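PDB 6OK1: lipid-transfer protein from Thermomonospora curvata, which has a thiolase-type fold and is classed as a lipid-transfer protein, although its precise function is not established. Local coordinates for residues 355-359 with 360-364; 225-229 with 230-234; 364-367 with 368-371; 318-322 with 323-327; 281-285 with 286-290. One frame throughout, in Å; residues are numbered along the deposited sequence.

Interaction 1: residues 355-359 with 360-364; sequences VRLVR and GTSVN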
loop_
_atom_site.group_PDB
_atom_site.type_symbol
_atom_site.label_atom_id
_atom_site.label_comp_id
_atom_site.label_asym_id
_atom_site.label_seq_id
_atom_site.Cartn_x
_atom_site.Cartn_y
_atom_site.Cartn_z
ATOM N N VAL A 355 -4.352 -18.834 -15.888
ATOM C CA VAL A 355 -3.125 -19.596 -16.078
ATOM C C VAL A 355 -3.453 -21.034 -16.476
ATOM O O VAL A 355 -2.864 -21.595 -17.412
ATOM C CB VAL A 355 -2.268 -19.542 -14.800
ATOM C CG1 VAL A 355 -1.094 -20.540 -14.888
ATOM C CG2 VAL A 355 -1.735 -18.104 -14.545
ATOM N N ARG A 356 -4.415 -21.652 -15.789
ATOM C CA ARG A 356 -4.800 -23.014 -16.157
ATOM C C ARG A 356 -5.305 -23.081 -17.586
ATOM O O ARG A 356 -4.991 -24.031 -18.319
ATOM C CB ARG A 356 -5.860 -23.546 -15.201
ATOM C CG ARG A 356 -5.377 -23.755 -13.798
ATOM C CD ARG A 356 -6.501 -24.398 -12.967
ATOM N NE ARG A 356 -6.297 -24.173 -11.563
ATOM C CZ ARG A 356 -6.956 -23.295 -10.814
ATOM N NH1 ARG A 356 -7.972 -22.563 -11.284
ATOM N NH2 ARG A 356 -6.605 -23.212 -9.555
ATOM N N LEU A 357 -6.103 -22.094 -18.000
ATOM C CA LEU A 357 -6.621 -22.099 -19.363
ATOM C C LEU A 357 -5.473 -22.076 -20.369
ATOM O O LEU A 357 -5.483 -22.838 -21.351
ATOM C CB LEU A 357 -7.565 -20.910 -19.564
ATOM C CG LEU A 357 -8.927 -20.990 -18.867
ATOM C CD1 LEU A 357 -9.611 -19.604 -18.836
ATOM C CD2 LEU A 357 -9.817 -21.982 -19.546
ATOM N N VAL A 358 -4.447 -21.245 -20.116
ATOM C CA VAL A 358 -3.292 -21.205 -21.016
ATOM C C VAL A 358 -2.552 -22.540 -20.993
ATOM O O VAL A 358 -2.118 -23.045 -22.038
ATOM C CB VAL A 358 -2.362 -20.033 -20.650
ATOM C CG1 VAL A 358 -1.059 -20.106 -21.459
ATOM C CG2 VAL A 358 -3.068 -18.711 -20.905
ATOM N N ARG A 359 -2.384 -23.123 -19.805
ATOM C CA ARG A 359 -1.728 -24.417 -19.668
ATOM C C ARG A 359 -2.535 -25.545 -20.288
ATOM O O ARG A 359 -1.951 -26.575 -20.648
ATOM C CB ARG A 359 -1.500 -24.747 -18.186
ATOM C CG ARG A 359 -0.517 -23.873 -17.459
ATOM C CD ARG A 359 -0.507 -24.236 -15.972
ATOM N NE ARG A 359 0.535 -23.556 -15.216
ATOM C CZ ARG A 359 0.756 -23.755 -13.922
ATOM N NH1 ARG A 359 0.010 -24.630 -13.260
ATOM N NH2 ARG A 359 1.717 -23.091 -13.304
ATOM N N GLY A 360 -3.853 -25.377 -20.417
ATOM C CA GLY A 360 -4.739 -26.461 -20.822
ATOM C C GLY A 360 -5.297 -27.279 -19.681
ATOM O O GLY A 360 -5.870 -28.350 -19.920
ATOM N N THR A 361 -5.196 -26.789 -18.447
ATOM C CA THR A 361 -5.483 -27.589 -17.266
ATOM C C THR A 361 -6.709 -27.114 -16.492
ATOM O O THR A 361 -6.917 -27.545 -15.356
ATOM C CB THR A 361 -4.264 -27.610 -16.352
ATOM O OG1 THR A 361 -3.948 -26.275 -15.932
ATOM C CG2 THR A 361 -3.044 -28.200 -17.096
ATOM N N SER A 362 -7.557 -26.282 -17.090
ATOM C CA SER A 362 -8.795 -25.914 -16.420
ATOM C C SER A 362 -9.724 -27.121 -16.285
ATOM O O SER A 362 -9.810 -27.960 -17.186
ATOM C CB SER A 362 -9.512 -24.807 -17.189
ATOM O OG SER A 362 -10.834 -24.666 -16.699
ATOM N N VAL A 363 -10.449 -27.187 -15.164
ATOM C CA VAL A 363 -11.480 -28.220 -14.990
ATOM C C VAL A 363 -12.599 -28.074 -16.013
ATOM O O VAL A 363 -13.314 -29.043 -16.286
ATOM C CB VAL A 363 -12.057 -28.207 -13.554
ATOM C CG1 VAL A 363 -10.944 -28.443 -12.540
ATOM C CG2 VAL A 363 -12.816 -26.890 -13.268
ATOM N N ASN A 364 -12.761 -26.883 -16.597
ATOM C CA ASN A 364 -13.715 -26.648 -17.676
ATOM C C ASN A 364 -13.001 -26.098 -18.905
ATOM O O ASN A 364 -13.456 -25.129 -19.516
ATOM C CB ASN A 364 -14.812 -25.685 -17.214
ATOM C CG ASN A 364 -15.726 -26.308 -16.181
ATOM O OD1 ASN A 364 -16.220 -27.418 -16.368
ATOM N ND2 ASN A 364 -15.947 -25.603 -15.074
HETATM O O HOH W 1 -2.269 -26.411 -13.926
#
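A Schellman motif ends helix 348-359 at Gly360, whose positive phi of 90° turns the chain back over the last helical turn. Thr361 N donates to Arg356 O at 2.8 Å with an N-H...O angle of 160°, from a position tilted out of the carbonyl plane, while Gly360 N makes a longer, weak bond to Leu357 O (3.2 Å). The hydroxyl of Thr361 then lies over the first carbons of two arginines, with OG1 3.4 Å from Arg356 CB and 3.7 Å from Arg359 CB. It reaches them because it stands between its own backbone N and carbonyl carbon (chi1 61°). A water lies 2.6 Å from Thr361 OG1 and accepts from Arg359 NH1, in plane at the guanidinium edge. In the thiolase fold this helix packs on strands 8-15, 371-375 and 382-388, and its arginines find their acids outside the turn: Arg356 pairs with Glu353 and Arg359 with Asp40. On the flank of Leu357, the methyl CD2 rests against Ser362 CB at 3.7 Å. Ser362 OG accepts from Asn364 N (2.9 Å), forming an ST turn, and is also hydrogen-bonded to Glu353 OE2.

Interaction 2: residues 225-229 with 230-234; sequences VVVST and ERARD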
loop_
_atom_site.group_PDB
_atom_site.type_symbol
_atom_site.label_atom_id
_atom_site.label_comp_id
_atom_site.label_asym_id
_atom_site.label_seq_id
_atom_site.Cartn_x
_atom_site.Cartn_y
_atom_site.Cartn_z
ATOM N N VAL A 225 3.565 -17.075 -9.088
ATOM C CA VAL A 225 5.008 -16.887 -9.269
ATOM C C VAL A 225 5.272 -16.340 -10.667
ATOM O O VAL A 225 4.881 -16.950 -11.668
ATOM C CB VAL A 225 5.775 -18.206 -9.066
ATOM C CG1 VAL A 225 7.244 -18.025 -9.412
ATOM C CG2 VAL A 225 5.646 -18.652 -7.630
ATOM N N VAL A 226 5.972 -15.210 -10.736
ATOM C CA VAL A 226 6.278 -14.543 -11.999
ATOM C C VAL A 226 7.788 -14.571 -12.184
ATOM O O VAL A 226 8.536 -14.241 -11.256
ATOM C CB VAL A 226 5.735 -13.098 -11.997
ATOM C CG1 VAL A 226 6.120 -12.327 -13.291
ATOM C CG2 VAL A 226 4.201 -13.108 -11.841
ATOM N N VAL A 227 8.236 -14.966 -13.380
ATOM C CA VAL A 227 9.652 -14.986 -13.728
ATOM C C VAL A 227 9.802 -14.461 -15.150
ATOM O O VAL A 227 8.814 -14.194 -15.841
ATOM C CB VAL A 227 10.252 -16.409 -13.618
ATOM C CG1 VAL A 227 10.227 -16.880 -12.201
ATOM C CG2 VAL A 227 9.480 -17.358 -14.491
ATOM N N SER A 228 11.050 -14.355 -15.624
ATOM C CA SER A 228 11.213 -14.023 -17.028
ATOM C C SER A 228 10.660 -15.152 -17.893
ATOM O O SER A 228 10.629 -16.322 -17.498
ATOM C CB SER A 228 12.685 -13.776 -17.369
ATOM O OG SER A 228 13.396 -14.999 -17.338
ATOM N N THR A 229 10.228 -14.798 -19.100
ATOM C CA THR A 229 9.755 -15.824 -20.015
ATOM C C THR A 229 10.859 -16.841 -20.320
ATOM O O THR A 229 10.591 -18.046 -20.385
ATOM C CB THR A 229 9.205 -15.163 -21.285
ATOM O OG1 THR A 229 8.028 -14.401 -20.945
ATOM C CG2 THR A 229 8.823 -16.193 -22.317
ATOM N N GLU A 230 12.111 -16.383 -20.457
ATOM C CA GLU A 230 13.232 -17.303 -20.687
ATOM C C GLU A 230 13.362 -18.294 -19.537
ATOM O O GLU A 230 13.496 -19.507 -19.756
ATOM C CB GLU A 230 14.545 -16.526 -20.885
ATOM C CG GLU A 230 14.625 -15.691 -22.151
ATOM C CD GLU A 230 13.754 -14.453 -22.106
ATOM O OE1 GLU A 230 13.280 -14.089 -21.010
ATOM O OE2 GLU A 230 13.547 -13.845 -23.173
ATOM N N ARG A 231 13.297 -17.795 -18.294
ATOM C CA ARG A 231 13.341 -18.677 -17.132
ATOM C C ARG A 231 12.161 -19.632 -17.107
ATOM O O ARG A 231 12.318 -20.827 -16.817
ATOM C CB ARG A 231 13.370 -17.832 -15.855
ATOM C CG ARG A 231 13.729 -18.569 -14.571
ATOM C CD ARG A 231 15.016 -18.007 -13.957
ATOM N NE ARG A 231 15.172 -18.321 -12.538
ATOM C CZ ARG A 231 15.314 -19.552 -12.057
ATOM N NH1 ARG A 231 15.285 -20.588 -12.875
ATOM N NH2 ARG A 231 15.461 -19.755 -10.759
ATOM N N ALA A 232 10.953 -19.128 -17.396
ATOM C CA ALA A 232 9.767 -19.971 -17.338
ATOM C C ALA A 232 9.887 -21.162 -18.279
ATOM O O ALA A 232 9.365 -22.238 -17.984
ATOM C CB ALA A 232 8.520 -19.144 -17.676
ATOM N N ARG A 233 10.567 -20.985 -19.407
ATOM C CA ARG A 233 10.722 -22.074 -20.371
ATOM C C ARG A 233 11.503 -23.255 -19.808
ATOM O O ARG A 233 11.364 -24.371 -20.321
ATOM C CB ARG A 233 11.393 -21.553 -21.642
ATOM C CG ARG A 233 10.447 -20.792 -22.542
ATOM C CD ARG A 233 11.197 -19.890 -23.491
ATOM N NE ARG A 233 10.267 -19.155 -24.347
ATOM C CZ ARG A 233 10.599 -18.076 -25.040
ATOM N NH1 ARG A 233 11.836 -17.613 -24.988
ATOM N NH2 ARG A 233 9.689 -17.468 -25.794
ATOM N N ASP A 234 12.312 -23.048 -18.773
ATOM C CA ASP A 234 13.023 -24.140 -18.120
ATOM C C ASP A 234 12.303 -24.688 -16.899
ATOM O O ASP A 234 12.791 -25.635 -16.281
ATOM C CB ASP A 234 14.435 -23.682 -17.739
ATOM C CG ASP A 234 15.312 -23.407 -18.961
ATOM O OD1 ASP A 234 15.094 -23.993 -20.039
ATOM O OD2 ASP A 234 16.236 -22.596 -18.853
#
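Arg233 folds back along Thr229, one helical turn earlier, and meets it along nearly its whole length. Its CB is 3.8 Å from Thr229 O and its CG comes closer to the same oxygen, at 3.5 Å; CD passes it too before the extended chain (chi3 -180°) carries NE beyond. At the tip the guanidinium is laid flat under a methyl group: Thr229 CG2 sits over the centre of one face, 3.8 Å from Arg233 CZ. NE also forms a salt bridge with Asp390, a second hold on the group. The backbones are tied as well, Arg233 N donating to Thr229 O at 3.1 Å. Ser228, the residue before Thr229, is the N-cap of the short helix: Ser228 OG accepts from Arg231 N at 3.0 Å, nearly straight (161°), and Ser228 O takes Ala232 N at 2.8 Å. Beneath the turn, Val227 CG2 packs against Ala232 CB (3.8 Å). The whole unit is the point where strand 219-228 passes directly into helix 229-232. That strand runs between strands 104-112 and 8-15 in the central mixed sheet, and Thr229 and Ala232 both touch Ala9 of the latter.

Interaction 3: residues 364-367 with 368-371; sequences NQPG and DVTN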
loop_
_atom_site.group_PDB
_atom_site.type_symbol
_atom_site.label_atom_id
_atom_site.label_comp_id
_atom_site.label_asym_id
_atom_site.label_seq_id
_atom_site.Cartn_x
_atom_site.Cartn_y
_atom_site.Cartn_z
ATOM N N ASN A 364 -12.761 -26.883 -16.597
ATOM C CA ASN A 364 -13.715 -26.648 -17.676
ATOM C C ASN A 364 -13.001 -26.098 -18.905
ATOM O O ASN A 364 -13.456 -25.129 -19.516
ATOM C CB ASN A 364 -14.812 -25.685 -17.214
ATOM C CG ASN A 364 -15.726 -26.308 -16.181
ATOM O OD1 ASN A 364 -16.220 -27.418 -16.368
ATOM N ND2 ASN A 364 -15.947 -25.603 -15.074
ATOM N N GLN A 365 -11.890 -26.719 -19.266
ATOM C CA GLN A 365 -11.108 -26.289 -20.415
ATOM C C GLN A 365 -11.978 -26.257 -21.673
ATOM O O GLN A 365 -12.532 -27.300 -22.060
ATOM C CB GLN A 365 -9.923 -27.223 -20.611
ATOM C CG GLN A 365 -8.897 -26.724 -21.605
ATOM C CD GLN A 365 -8.111 -25.553 -21.094
ATOM O OE1 GLN A 365 -7.817 -25.455 -19.901
ATOM N NE2 GLN A 365 -7.736 -24.660 -22.009
ATOM N N PRO A 366 -12.142 -25.093 -22.325
ATOM C CA PRO A 366 -12.957 -24.984 -23.545
ATOM C C PRO A 366 -12.144 -25.272 -24.796
ATOM O O PRO A 366 -12.177 -24.511 -25.769
ATOM C CB PRO A 366 -13.426 -23.534 -23.508
ATOM C CG PRO A 366 -12.264 -22.812 -22.901
ATOM C CD PRO A 366 -11.650 -23.773 -21.896
ATOM N N GLY A 367 -11.379 -26.339 -24.765
ATOM C CA GLY A 367 -10.437 -26.603 -25.833
ATOM C C GLY A 367 -9.180 -25.763 -25.681
ATOM O O GLY A 367 -8.913 -25.172 -24.634
ATOM N N ASP A 368 -8.401 -25.711 -26.757
ATOM C CA ASP A 368 -7.161 -24.947 -26.759
ATOM C C ASP A 368 -7.470 -23.461 -26.681
ATOM O O ASP A 368 -8.312 -22.954 -27.419
ATOM C CB ASP A 368 -6.351 -25.251 -28.019
ATOM C CG ASP A 368 -5.737 -26.628 -27.991
ATOM O OD1 ASP A 368 -5.754 -27.252 -26.914
ATOM O OD2 ASP A 368 -5.237 -27.085 -29.040
ATOM N N VAL A 369 -6.795 -22.757 -25.782
ATOM C CA VAL A 369 -7.008 -21.326 -25.623
ATOM C C VAL A 369 -5.655 -20.642 -25.710
ATOM O O VAL A 369 -4.775 -20.889 -24.876
ATOM C CB VAL A 369 -7.706 -21.000 -24.289
ATOM C CG1 VAL A 369 -7.762 -19.488 -24.059
ATOM C CG2 VAL A 369 -9.111 -21.599 -24.260
ATOM N N THR A 370 -5.505 -19.747 -26.684
ATOM C CA THR A 370 -4.218 -19.091 -26.872
ATOM C C THR A 370 -4.066 -17.898 -25.943
ATOM O O THR A 370 -3.039 -17.768 -25.277
ATOM C CB THR A 370 -4.051 -18.662 -28.333
ATOM O OG1 THR A 370 -4.078 -19.824 -29.165
ATOM C CG2 THR A 370 -2.735 -17.961 -28.554
ATOM N N ASN A 371 -5.069 -17.016 -25.911
ATOM C CA ASN A 371 -5.004 -15.759 -25.165
ATOM C C ASN A 371 -6.219 -15.624 -24.252
ATOM O O ASN A 371 -7.362 -15.819 -24.688
ATOM C CB ASN A 371 -4.950 -14.559 -26.106
ATOM C CG ASN A 371 -3.796 -14.641 -27.088
ATOM O OD1 ASN A 371 -2.626 -14.596 -26.699
ATOM N ND2 ASN A 371 -4.124 -14.738 -28.373
#
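Gln365 NE2, which lies 4.0 Å from Val369 CG2, is gripped by two backbone carbonyls. One is Gly367 O, reached at 2.9 Å by an almost straight bond (N-H...O 166°) whose acceptor sits in the plane of the Gln365 amide; the other is Leu357 O, in the last turn of helix 348-359. Between Gln365 and Gly367 the chain makes an inverse gamma turn centred on Pro366, with a weak bond from Gly367 N to Gln365 O at 3.1 Å. The side chain thus spans a turn that its own backbone begins. Its bend at chi2 (71°) brings the amide round toward Gly367, and OE1 is in turn held by Ser362 N, so that both ends of the amide are engaged and its rotation is set. Gly367, with phi 79°, then redirects the chain toward strand 371-375. Past it, Asp368 is exposed and poorly ordered, and the next residue, Val369, turns its CG2 to the proline. The proline ring and the valine meet at about a right angle; Pro366 also touches Ile327 and Pro332. Val369 CG2 carries the contact, touching Pro366 CG at 3.6 Å and Gly367 O at the same distance.

Interaction 4: residues 318-322 with 323-327; sequences DFIAD and GNLEI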
loop_
_atom_site.group_PDB
_atom_site.type_symbol
_atom_site.label_atom_id
_atom_site.label_comp_id
_atom_site.label_asym_id
_atom_site.label_seq_id
_atom_site.Cartn_x
_atom_site.Cartn_y
_atom_site.Cartn_z
ATOM N N ASP A 318 -27.429 -8.830 -24.953
ATOM C CA ASP A 318 -27.646 -9.656 -26.142
ATOM C C ASP A 318 -26.500 -10.640 -26.356
ATOM O O ASP A 318 -26.734 -11.810 -26.682
ATOM C CB ASP A 318 -27.824 -8.739 -27.348
ATOM C CG ASP A 318 -28.912 -7.712 -27.132
ATOM O OD1 ASP A 318 -30.049 -8.115 -26.834
ATOM O OD2 ASP A 318 -28.637 -6.503 -27.226
ATOM N N PHE A 319 -25.260 -10.182 -26.164
ATOM C CA PHE A 319 -24.089 -11.048 -26.234
ATOM C C PHE A 319 -24.224 -12.220 -25.273
ATOM O O PHE A 319 -23.918 -13.364 -25.630
ATOM C CB PHE A 319 -22.841 -10.207 -25.935
ATOM C CG PHE A 319 -21.531 -10.925 -26.119
ATOM C CD1 PHE A 319 -20.948 -11.013 -27.360
ATOM C CD2 PHE A 319 -20.860 -11.472 -25.030
ATOM C CE1 PHE A 319 -19.730 -11.655 -27.530
ATOM C CE2 PHE A 319 -19.641 -12.103 -25.191
ATOM C CZ PHE A 319 -19.074 -12.193 -26.434
ATOM N N ILE A 320 -24.715 -11.961 -24.055
ATOM C CA ILE A 320 -24.840 -13.014 -23.049
ATOM C C ILE A 320 -26.014 -13.939 -23.376
ATOM O O ILE A 320 -25.905 -15.166 -23.287
ATOM C CB ILE A 320 -24.989 -12.393 -21.651
ATOM C CG1 ILE A 320 -23.701 -11.637 -21.318
ATOM C CG2 ILE A 320 -25.338 -13.457 -20.604
ATOM C CD1 ILE A 320 -23.809 -10.782 -20.039
ATOM N N ALA A 321 -27.163 -13.363 -23.731
ATOM C CA ALA A 321 -28.331 -14.183 -24.045
ATOM C C ALA A 321 -28.073 -15.128 -25.214
ATOM O O ALA A 321 -28.669 -16.210 -25.270
ATOM C CB ALA A 321 -29.522 -13.294 -24.356
ATOM N N ASP A 322 -27.200 -14.744 -26.144
ATOM C CA ASP A 322 -26.834 -15.584 -27.283
ATOM C C ASP A 322 -25.904 -16.742 -26.926
ATOM O O ASP A 322 -25.548 -17.516 -27.821
ATOM C CB ASP A 322 -26.156 -14.749 -28.370
ATOM C CG ASP A 322 -27.112 -13.792 -29.072
ATOM O OD1 ASP A 322 -28.330 -13.853 -28.829
ATOM O OD2 ASP A 322 -26.636 -12.966 -29.869
ATOM N N GLY A 323 -25.469 -16.862 -25.672
ATOM C CA GLY A 323 -24.684 -18.002 -25.232
ATOM C C GLY A 323 -23.187 -17.864 -25.370
ATOM O O GLY A 323 -22.475 -18.879 -25.331
ATOM N N ASN A 324 -22.679 -16.641 -25.529
ATOM C CA ASN A 324 -21.274 -16.456 -25.852
ATOM C C ASN A 324 -20.371 -16.671 -24.652
ATOM O O ASN A 324 -19.162 -16.855 -24.837
ATOM C CB ASN A 324 -21.020 -15.057 -26.418
ATOM C CG ASN A 324 -21.464 -14.910 -27.848
ATOM O OD1 ASN A 324 -20.817 -15.410 -28.757
ATOM N ND2 ASN A 324 -22.559 -14.201 -28.052
ATOM N N LEU A 325 -20.909 -16.640 -23.438
ATOM C CA LEU A 325 -20.076 -16.894 -22.267
ATOM C C LEU A 325 -19.930 -18.373 -21.957
ATOM O O LEU A 325 -19.172 -18.727 -21.046
ATOM C CB LEU A 325 -20.645 -16.188 -21.035
ATOM C CG LEU A 325 -20.806 -14.672 -21.138
ATOM C CD1 LEU A 325 -21.192 -14.084 -19.799
ATOM C CD2 LEU A 325 -19.551 -14.002 -21.680
ATOM N N GLU A 326 -20.651 -19.233 -22.666
ATOM C CA GLU A 326 -20.621 -20.665 -22.427
ATOM C C GLU A 326 -19.322 -21.267 -22.954
ATOM O O GLU A 326 -18.651 -20.696 -23.817
ATOM C CB GLU A 326 -21.808 -21.347 -23.113
ATOM C CG GLU A 326 -23.174 -20.827 -22.695
ATOM C CD GLU A 326 -23.651 -21.379 -21.361
ATOM O OE1 GLU A 326 -23.102 -22.402 -20.903
ATOM O OE2 GLU A 326 -24.591 -20.795 -20.788
ATOM N N ILE A 327 -19.003 -22.471 -22.459
ATOM C CA ILE A 327 -17.784 -23.177 -22.869
ATOM C C ILE A 327 -17.723 -23.337 -24.383
ATOM O O ILE A 327 -16.646 -23.267 -24.986
ATOM C CB ILE A 327 -17.693 -24.543 -22.159
ATOM C CG1 ILE A 327 -17.384 -24.345 -20.673
ATOM C CG2 ILE A 327 -16.624 -25.432 -22.804
ATOM C CD1 ILE A 327 -17.528 -25.613 -19.842
HETATM O O HOH W 2 -23.672 -16.589 -22.466
#
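Asn324 is stacked on Phe319, and the same side chain is hydrogen-bonded to that residue's backbone. Its CB stands over one face of the ring in a CH-pi contact, 3.6 Å from the centroid and offset toward the rim. The amide continues across the ring with the two planes only 14° apart, and ND2 ends at Phe319 O, 2.9 Å away. That bond is close to straight (169°) and uses a lone pair in the carbonyl plane, with the oxygen also lying in the plane of the amide, so ring and bond together hold the group flat. With chi1 at -173°, the Phe319 ring points away from the residue's own N and comes to lie beneath the asparagine. At the ring edge, near its plane, Leu325 CD2 approaches Phe319 CE2 at 4.0 Å, while its other methyl, CD1, packs on Ile320 CG1 (3.8 Å). A shell further out, Ile320 O receives Gly323 N at 3.0 Å from above its carbonyl plane. It also accepts from a water at 2.8 Å that in turn takes Leu325 N. Leu305 of helix 301-307 touches both Phe319 and Ile320, and helix 167-182 meets Ile320 as well. The arrangement is a Schellman motif ending helix 316-321 at Gly323, followed by a type I beta turn from Gly323 to Glu326, with an asparagine side chain engaging the carbonyl of Phe319.

Interaction 5: residues 281-285 with 286-290; sequences SGLNP and SDIGA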
loop_
_atom_site.group_PDB
_atom_site.type_symbol
_atom_site.label_atom_id
_atom_site.label_comp_id
_atom_site.label_asym_id
_atom_site.label_seq_id
_atom_site.Cartn_x
_atom_site.Cartn_y
_atom_site.Cartn_z
ATOM N N SER A 281 -0.094 -6.018 -26.289
ATOM C CA SER A 281 -0.028 -7.387 -26.773
ATOM C C SER A 281 -0.097 -7.493 -28.282
ATOM O O SER A 281 0.157 -8.582 -28.823
ATOM C CB SER A 281 -1.175 -8.201 -26.175
ATOM O OG SER A 281 -2.457 -7.712 -26.585
ATOM N N GLY A 282 -0.472 -6.420 -28.964
ATOM C CA GLY A 282 -0.714 -6.488 -30.399
ATOM C C GLY A 282 -1.946 -7.272 -30.782
ATOM O O GLY A 282 -2.060 -7.706 -31.927
ATOM N N LEU A 283 -2.884 -7.454 -29.855
ATOM C CA LEU A 283 -4.073 -8.251 -30.075
ATOM C C LEU A 283 -5.299 -7.355 -30.147
ATOM O O LEU A 283 -5.286 -6.187 -29.735
ATOM C CB LEU A 283 -4.271 -9.290 -28.965
ATOM C CG LEU A 283 -3.121 -10.268 -28.749
ATOM C CD1 LEU A 283 -3.388 -11.173 -27.578
ATOM C CD2 LEU A 283 -2.883 -11.137 -29.999
ATOM N N ASN A 284 -6.339 -7.924 -30.721
ATOM C CA ASN A 284 -7.687 -7.392 -30.771
ATOM C C ASN A 284 -8.619 -8.251 -29.942
ATOM O O ASN A 284 -8.288 -9.385 -29.578
ATOM C CB ASN A 284 -8.197 -7.359 -32.223
ATOM C CG ASN A 284 -7.398 -6.443 -33.095
ATOM O OD1 ASN A 284 -6.976 -5.385 -32.649
ATOM N ND2 ASN A 284 -7.190 -6.833 -34.353
ATOM N N PRO A 285 -9.813 -7.755 -29.640
ATOM C CA PRO A 285 -10.784 -8.617 -28.946
ATOM C C PRO A 285 -10.982 -9.964 -29.638
ATOM O O PRO A 285 -11.107 -11.000 -28.966
ATOM C CB PRO A 285 -12.060 -7.762 -28.950
ATOM C CG PRO A 285 -11.568 -6.323 -28.977
ATOM C CD PRO A 285 -10.267 -6.356 -29.764
ATOM N N SER A 286 -11.007 -9.984 -30.976
ATOM C CA SER A 286 -11.230 -11.237 -31.689
ATOM C C SER A 286 -10.151 -12.272 -31.395
ATOM O O SER A 286 -10.363 -13.463 -31.635
ATOM C CB SER A 286 -11.278 -10.977 -33.202
ATOM O OG SER A 286 -10.024 -10.492 -33.627
ATOM N N ASP A 287 -8.984 -11.846 -30.913
ATOM C CA ASP A 287 -7.921 -12.783 -30.598
ATOM C C ASP A 287 -8.056 -13.400 -29.220
ATOM O O ASP A 287 -7.280 -14.300 -28.892
ATOM C CB ASP A 287 -6.571 -12.082 -30.698
ATOM C CG ASP A 287 -6.309 -11.524 -32.074
ATOM O OD1 ASP A 287 -6.466 -12.267 -33.070
ATOM O OD2 ASP A 287 -5.964 -10.338 -32.169
ATOM N N ILE A 288 -8.979 -12.918 -28.397
ATOM C CA ILE A 288 -9.151 -13.412 -27.039
ATOM C C ILE A 288 -10.065 -14.628 -27.065
ATOM O O ILE A 288 -11.205 -14.545 -27.534
ATOM C CB ILE A 288 -9.739 -12.318 -26.139
ATOM C CG1 ILE A 288 -8.857 -11.062 -26.195
ATOM C CG2 ILE A 288 -9.929 -12.834 -24.721
ATOM C CD1 ILE A 288 -7.408 -11.252 -25.715
ATOM N N GLY A 289 -9.582 -15.744 -26.513
ATOM C CA GLY A 289 -10.286 -17.010 -26.588
ATOM C C GLY A 289 -11.022 -17.380 -25.315
ATOM O O GLY A 289 -11.783 -18.346 -25.291
ATOM N N ALA A 290 -10.820 -16.609 -24.252
ATOM C CA ALA A 290 -11.568 -16.809 -23.019
ATOM C C ALA A 290 -11.426 -15.547 -22.178
ATOM O O ALA A 290 -10.462 -14.799 -22.340
ATOM C CB ALA A 290 -11.052 -18.023 -22.247
#
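Asn284 and Asp287 grip each other twice, and this is the tight part of the contact. Asp287 OD2 takes Asn284 N at 2.8 Å along a practically straight line (173°), on the anti side of the carboxylate and a little out of its plane. In return Asp287 N donates to Asn284 O at 2.9 Å, from above the carbonyl plane. A chi1 of -60°, which sets CG beside the backbone N of Asp287, turns the carboxylate back to the start of the turn. There OD2 also lies close to Leu283 CA (3.5 Å), and Leu283 CD2 runs beside the aspartate CB at 3.9 Å. The next backbone bond, Ile288 N to Pro285 O at 2.9 Å, closes the following step. Ile288 is buried and touches Phe310 and Tyr278, as does Pro285. By contrast, on the exposed flank the contacts are longer: Ser286 OG comes no nearer than 3.9 Å to Asn284 CB. Even on the apolar side the ends of Leu283 and Ile288 barely meet, CD1 to CD1 being 4.4 Å; each instead packs on Asn371 and Ile386. Asp287 O is bonded to Asn371 ND2, and Ile288 O to Arg330. The arrangement is a short 3-10 turn, here joining helix 268-281 to strand 290-292, the outermost strand on one side of the thiolase-type sheet within this chain.

In the fold
Interactions 1 and 4 both end helices at a positive-phi glycine and combine backbone bonds with a water, but their side chains differ: a threonine hydroxyl beside two arginines in interaction 1, an asparagine amide stacked on a phenylalanine and bonded to its carbonyl in interaction 4. Interaction 2 marks the reverse passage, from strand into helix, with a serine N-cap; its nearest atoms stay about 12 Å from interactions 3 and 5. Interactions 1 and 3 share Asn364 and touch at Leu357, and Ile327 of interaction 4 leans on Asn364 and Pro366. Interaction 3 meets interaction 5 through Asn371, side by side at adjoining strands. Interactions 3 and 5 are surface turns, while the others are partly buried.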